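Local atomic coordinates of nird-like protein (Hydrogenobacter thermophilus, PDB entry 4CH7), a protein that catalyses the decarboxylation of siroheme to 12,18-didecarboxysiroheme, a step in heme d1 biosynthesis. Residues N3-D6 with K7-I11; R326-K329 with E330-A334. One frame throughout, in Å; residues are numbered along the deposited sequence.

Contact 1: N3-D6 with K7-I11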
loop_
_atom_site.group_PDB
_atom_site.type_symbol
_atom_site.label_atom_id
_atom_site.label_comp_id
_atom_site.label_asym_id
_atom_site.label_seq_id
_atom_site.Cartn_x
_atom_site.Cartn_y
_atom_site.Cartn_z
ATOM N N ASN A 3 24.054 15.786 -14.501
ATOM C CA ASN A 3 24.145 16.154 -13.093
ATOM C C ASN A 3 24.197 14.920 -12.194
ATOM O O ASN A 3 23.439 13.967 -12.390
ATOM C CB ASN A 3 22.973 17.060 -12.707
ATOM C CG ASN A 3 23.179 17.754 -11.370
ATOM O OD1 ASN A 3 23.588 17.135 -10.388
ATOM N ND2 ASN A 3 22.890 19.048 -11.328
ATOM N N GLU A 4 25.100 14.946 -11.217
ATOM C CA GLU A 4 25.246 13.853 -10.260
ATOM C C GLU A 4 23.959 13.642 -9.479
ATOM O O GLU A 4 23.451 12.525 -9.399
ATOM C CB GLU A 4 26.390 14.131 -9.280
ATOM C CG GLU A 4 27.789 14.018 -9.868
ATOM C CD GLU A 4 28.859 13.989 -8.796
ATOM O OE1 GLU A 4 28.503 13.860 -7.607
ATOM O OE2 GLU A 4 30.053 14.091 -9.142
ATOM N N PHE A 5 23.452 14.723 -8.892
ATOM C CA PHE A 5 22.188 14.706 -8.166
ATOM C C PHE A 5 21.099 14.029 -8.984
ATOM O O PHE A 5 20.416 13.130 -8.498
ATOM C CB PHE A 5 21.763 16.135 -7.823
ATOM C CG PHE A 5 20.282 16.294 -7.625
ATOM C CD1 PHE A 5 19.691 15.955 -6.415
ATOM C CD2 PHE A 5 19.479 16.788 -8.647
ATOM C CE1 PHE A 5 18.327 16.102 -6.227
ATOM C CE2 PHE A 5 18.117 16.931 -8.468
ATOM C CZ PHE A 5 17.539 16.589 -7.255
ATOM N N ASP A 6 20.953 14.469 -10.230
ATOM C CA ASP A 6 19.950 13.924 -11.137
ATOM C C ASP A 6 20.186 12.443 -11.441
ATOM O O ASP A 6 19.245 11.651 -11.459
ATOM C CB ASP A 6 19.924 14.730 -12.439
ATOM C CG ASP A 6 19.290 16.098 -12.269
ATOM O OD1 ASP A 6 19.977 17.029 -11.796
ATOM O OD2 ASP A 6 18.100 16.242 -12.617
ATOM N N LYS A 7 21.444 12.076 -11.681
ATOM C CA LYS A 7 21.802 10.687 -11.979
ATOM C C LYS A 7 21.588 9.756 -10.787
ATOM O O LYS A 7 21.105 8.637 -10.941
ATOM C CB LYS A 7 23.256 10.591 -12.445
ATOM C CG LYS A 7 23.442 10.640 -13.949
ATOM C CD LYS A 7 24.908 10.488 -14.309
ATOM C CE LYS A 7 25.750 11.557 -13.637
ATOM N NZ LYS A 7 27.198 11.397 -13.938
ATOM N N ILE A 8 21.965 10.227 -9.602
ATOM C CA ILE A 8 21.825 9.452 -8.375
ATOM C C ILE A 8 20.359 9.279 -8.001
ATOM O O ILE A 8 19.911 8.166 -7.717
ATOM C CB ILE A 8 22.554 10.134 -7.211
ATOM C CG1 ILE A 8 24.063 10.100 -7.424
ATOM C CG2 ILE A 8 22.214 9.463 -5.901
ATOM C CD1 ILE A 8 24.832 10.896 -6.399
ATOM N N LEU A 9 19.628 10.391 -7.984
ATOM C CA LEU A 9 18.196 10.388 -7.704
ATOM C C LEU A 9 17.464 9.421 -8.627
ATOM O O LEU A 9 16.600 8.661 -8.190
ATOM C CB LEU A 9 17.624 11.797 -7.876
ATOM C CG LEU A 9 16.099 11.894 -7.852
ATOM C CD1 LEU A 9 15.571 11.517 -6.480
ATOM C CD2 LEU A 9 15.620 13.278 -8.260
ATOM N N LYS A 10 17.829 9.453 -9.904
ATOM C CA LYS A 10 17.238 8.580 -10.910
ATOM C C LYS A 10 17.549 7.102 -10.659
ATOM O O LYS A 10 16.681 6.242 -10.814
ATOM C CB LYS A 10 17.729 8.986 -12.305
ATOM C CG LYS A 10 17.279 8.062 -13.427
ATOM C CD LYS A 10 17.967 8.399 -14.741
ATOM C CE LYS A 10 17.447 7.528 -15.874
ATOM N NZ LYS A 10 17.652 6.075 -15.616
ATOM N N ILE A 11 18.786 6.812 -10.263
ATOM C CA ILE A 11 19.260 5.429 -10.179
ATOM C C ILE A 11 18.808 4.681 -8.918
ATOM O O ILE A 11 18.686 3.457 -8.935
ATOM C CB ILE A 11 20.808 5.344 -10.337
ATOM C CG1 ILE A 11 21.235 3.948 -10.799
ATOM C CG2 ILE A 11 21.521 5.736 -9.050
ATOM C CD1 ILE A 11 22.725 3.811 -11.066
#
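Ile8 and Glu4 meet on the inner side of the first turns of helix 4-11, the opening helix of the N-terminal NirDL-like helix-turn-helix domain. Ile8 N donates to Glu4 O at 2.7 Å, and the bond is close to straight, with an N-H...O angle of 165°. The same oxygen is touched by the Ile8 side chain. CG1 lies anti to the carbonyl carbon and beside the backbone N (chi1 -68°), which brings it to 3.2 Å from Glu4 O. Ile8 is the buried residue of this contact.

One residue on, Leu9 N donates to Phe5 O at 2.9 Å. Asn3 O accepts from Lys7 N at 2.8 Å, so the backbone bonds are firm here too.

The side chains toward solvent are held more loosely. Those of Phe5 and Leu9 run alongside each other and point the same way. They meet at their ends, where Phe5 CZ lies 4.0 Å from Leu9 CD2. The methyl approaches the ring obliquely. This is one thin apolar touch, and Phe5 lies at the surface. Asn3 OD1 takes a weak bond from Phe5 N at 2.8 Å, bent to 125°. The Lys7 chain bends at chi3, and Lys7 CE comes within 3.6 Å of Asn3 O. Lys7 and Glu4 carry opposite charges, but NZ and OE2 are not in contact. Each looks elsewhere: Lys7 NZ bonds to Val30 O, and Glu4 OE2 has a long, weak ion pair with Lys36.

The buried face sits against the rest of the domain. Ile8 packs on Val30 of helix 22-30 and on Leu37, Thr40 and Ile41 of helix 34-47, while Leu9 reaches Leu44 of helix 34-47 and the following loop at Ile49 and Val50.

Contact 2: R326-K329 with E330-A334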
loop_
_atom_site.group_PDB
_atom_site.type_symbol
_atom_site.label_atom_id
_atom_site.label_comp_id
_atom_site.label_asym_id
_atom_site.label_seq_id
_atom_site.Cartn_x
_atom_site.Cartn_y
_atom_site.Cartn_z
ATOM N N ARG A 326 -1.869 -10.108 18.716
ATOM C CA ARG A 326 -2.104 -9.621 20.069
ATOM C C ARG A 326 -3.268 -8.635 20.102
ATOM O O ARG A 326 -4.098 -8.674 21.012
ATOM C CB ARG A 326 -0.835 -8.977 20.631
ATOM C CG ARG A 326 -1.015 -8.338 21.994
ATOM C CD ARG A 326 0.317 -7.915 22.594
ATOM N NE ARG A 326 1.159 -7.207 21.635
ATOM C CZ ARG A 326 0.989 -5.936 21.280
ATOM N NH1 ARG A 326 -0.002 -5.225 21.797
ATOM N NH2 ARG A 326 1.809 -5.375 20.404
ATOM N N TRP A 327 -3.330 -7.760 19.102
ATOM C CA TRP A 327 -4.468 -6.864 18.953
ATOM C C TRP A 327 -5.740 -7.659 18.700
ATOM O O TRP A 327 -6.811 -7.307 19.195
ATOM C CB TRP A 327 -4.246 -5.882 17.800
ATOM C CG TRP A 327 -5.470 -5.072 17.491
ATOM C CD1 TRP A 327 -5.840 -3.892 18.070
ATOM C CD2 TRP A 327 -6.492 -5.388 16.537
ATOM N NE1 TRP A 327 -7.028 -3.454 17.532
ATOM C CE2 TRP A 327 -7.449 -4.355 16.589
ATOM C CE3 TRP A 327 -6.691 -6.442 15.642
ATOM C CZ2 TRP A 327 -8.586 -4.349 15.780
ATOM C CZ3 TRP A 327 -7.819 -6.433 14.841
ATOM C CH2 TRP A 327 -8.751 -5.397 14.918
ATOM N N PHE A 328 -5.615 -8.729 17.920
ATOM C CA PHE A 328 -6.765 -9.542 17.541
ATOM C C PHE A 328 -7.370 -10.290 18.728
ATOM O O PHE A 328 -8.592 -10.314 18.887
ATOM C CB PHE A 328 -6.390 -10.522 16.428
ATOM C CG PHE A 328 -7.568 -11.240 15.837
ATOM C CD1 PHE A 328 -8.641 -10.524 15.320
ATOM C CD2 PHE A 328 -7.604 -12.625 15.791
ATOM C CE1 PHE A 328 -9.732 -11.177 14.774
ATOM C CE2 PHE A 328 -8.690 -13.286 15.245
ATOM C CZ PHE A 328 -9.757 -12.559 14.737
ATOM N N LYS A 329 -6.514 -10.900 19.547
ATOM C CA LYS A 329 -6.952 -11.603 20.750
ATOM C C LYS A 329 -7.766 -10.673 21.640
ATOM O O LYS A 329 -8.805 -11.059 22.176
ATOM C CB LYS A 329 -5.749 -12.111 21.548
ATOM C CG LYS A 329 -4.742 -12.935 20.762
ATOM C CD LYS A 329 -5.285 -14.296 20.375
ATOM C CE LYS A 329 -4.175 -15.192 19.839
ATOM N NZ LYS A 329 -3.113 -15.428 20.856
ATOM N N GLU A 330 -7.280 -9.444 21.789
ATOM C CA GLU A 330 -7.946 -8.436 22.604
ATOM C C GLU A 330 -9.345 -8.117 22.092
ATOM O O GLU A 330 -10.268 -7.922 22.883
ATOM C CB GLU A 330 -7.104 -7.161 22.669
ATOM C CG GLU A 330 -6.234 -7.074 23.906
ATOM C CD GLU A 330 -7.053 -7.068 25.180
ATOM O OE1 GLU A 330 -7.820 -6.105 25.387
ATOM O OE2 GLU A 330 -6.935 -8.027 25.971
ATOM N N LEU A 331 -9.497 -8.065 20.771
ATOM C CA LEU A 331 -10.809 -7.873 20.160
ATOM C C LEU A 331 -11.724 -9.047 20.492
ATOM O O LEU A 331 -12.894 -8.861 20.832
ATOM C CB LEU A 331 -10.688 -7.712 18.643
ATOM C CG LEU A 331 -12.011 -7.574 17.888
ATOM C CD1 LEU A 331 -12.782 -6.376 18.400
ATOM C CD2 LEU A 331 -11.782 -7.464 16.389
ATOM N N ILE A 332 -11.180 -10.257 20.385
ATOM C CA ILE A 332 -11.897 -11.466 20.765
ATOM C C ILE A 332 -12.280 -11.411 22.241
ATOM O O ILE A 332 -13.434 -11.636 22.607
ATOM C CB ILE A 332 -11.038 -12.726 20.530
ATOM C CG1 ILE A 332 -10.666 -12.868 19.052
ATOM C CG2 ILE A 332 -11.766 -13.970 21.032
ATOM C CD1 ILE A 332 -11.850 -13.140 18.149
ATOM N N SER A 333 -11.300 -11.100 23.083
ATOM C CA SER A 333 -11.500 -11.061 24.528
ATOM C C SER A 333 -12.499 -9.986 24.953
ATOM O O SER A 333 -13.312 -10.206 25.847
ATOM C CB SER A 333 -10.166 -10.853 25.247
ATOM O OG SER A 333 -10.327 -10.915 26.653
ATOM N N ALA A 334 -12.437 -8.825 24.312
ATOM C CA ALA A 334 -13.359 -7.737 24.624
ATOM C C ALA A 334 -14.782 -8.090 24.205
ATOM O O ALA A 334 -15.751 -7.555 24.746
ATOM C CB ALA A 334 -12.908 -6.450 23.955
#
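Lys329 O receives the shortest sound polar bond here, from Ser333 N at 2.7 Å. The N-H...O angle is 161°. This is the i to i+4 pattern of an alpha helix, in the C-terminal helix 323-335. Ile332 N repeats it to Phe328 O at 3.0 Å. The bonds lengthen toward the start of the segment. Leu331 N to Trp327 O is 3.2 Å, and Glu330 N to Arg326 O is weak at 3.4 Å.

Two aromatic residues are each paired with an aliphatic one a turn later. Trp327 and Leu331 lie side by side and point the same way. The far end of the indole touches the leucine, with Trp327 CH2 at 4.0 Å from Leu331 CD2, in an oblique approach. Phe328 and Ile332 instead cross at a slant. Phe328 CG is anti to the backbone N (chi1 -171°), which carries the ring forward along the helix to Ile332. Ile332 CG1 and CD1 lie over one face of the Phe328 ring, CG1 displaced toward the rim.

Phe328 and Leu331 are buried; Trp327 and Ile332 lie at the margin of the same face. Phe328, Leu331 and Ile332 all touch Leu122 of helix 116-126. Trp327 reaches Met123 of that helix and the loop at Cys88 and Pro89, and Leu331 meets Phe84 of helix 75-87. The helix thus joins the end of the chain to helices of the first AsnC-like domain. Lys329, Glu330 and Ser333 lie on the exposed side, where Lys329 NZ makes a long, weak ion pair with Glu325. The Ile332 branch bends at chi2 (-66°), and its CD1 stops 4.0 Å from Phe328 CZ.

Contact 1 opens the modelled chain and contact 2 lies close to its end. Their centres are about 48 Å apart, their nearest atoms about 35 Å, and they do not touch. They sit on opposite sides of the chain's centre, 26 Å and 25 Å from it. Contact 1 belongs to the first helix-turn-helix domain. Helix 323-335, which carries contact 2, packs against helices 75-87 and 116-126, which flank strands of the closed eight-stranded barrel. Both contacts lie away from His93, the inferred active-site residue, which is on barrel strand 91-97.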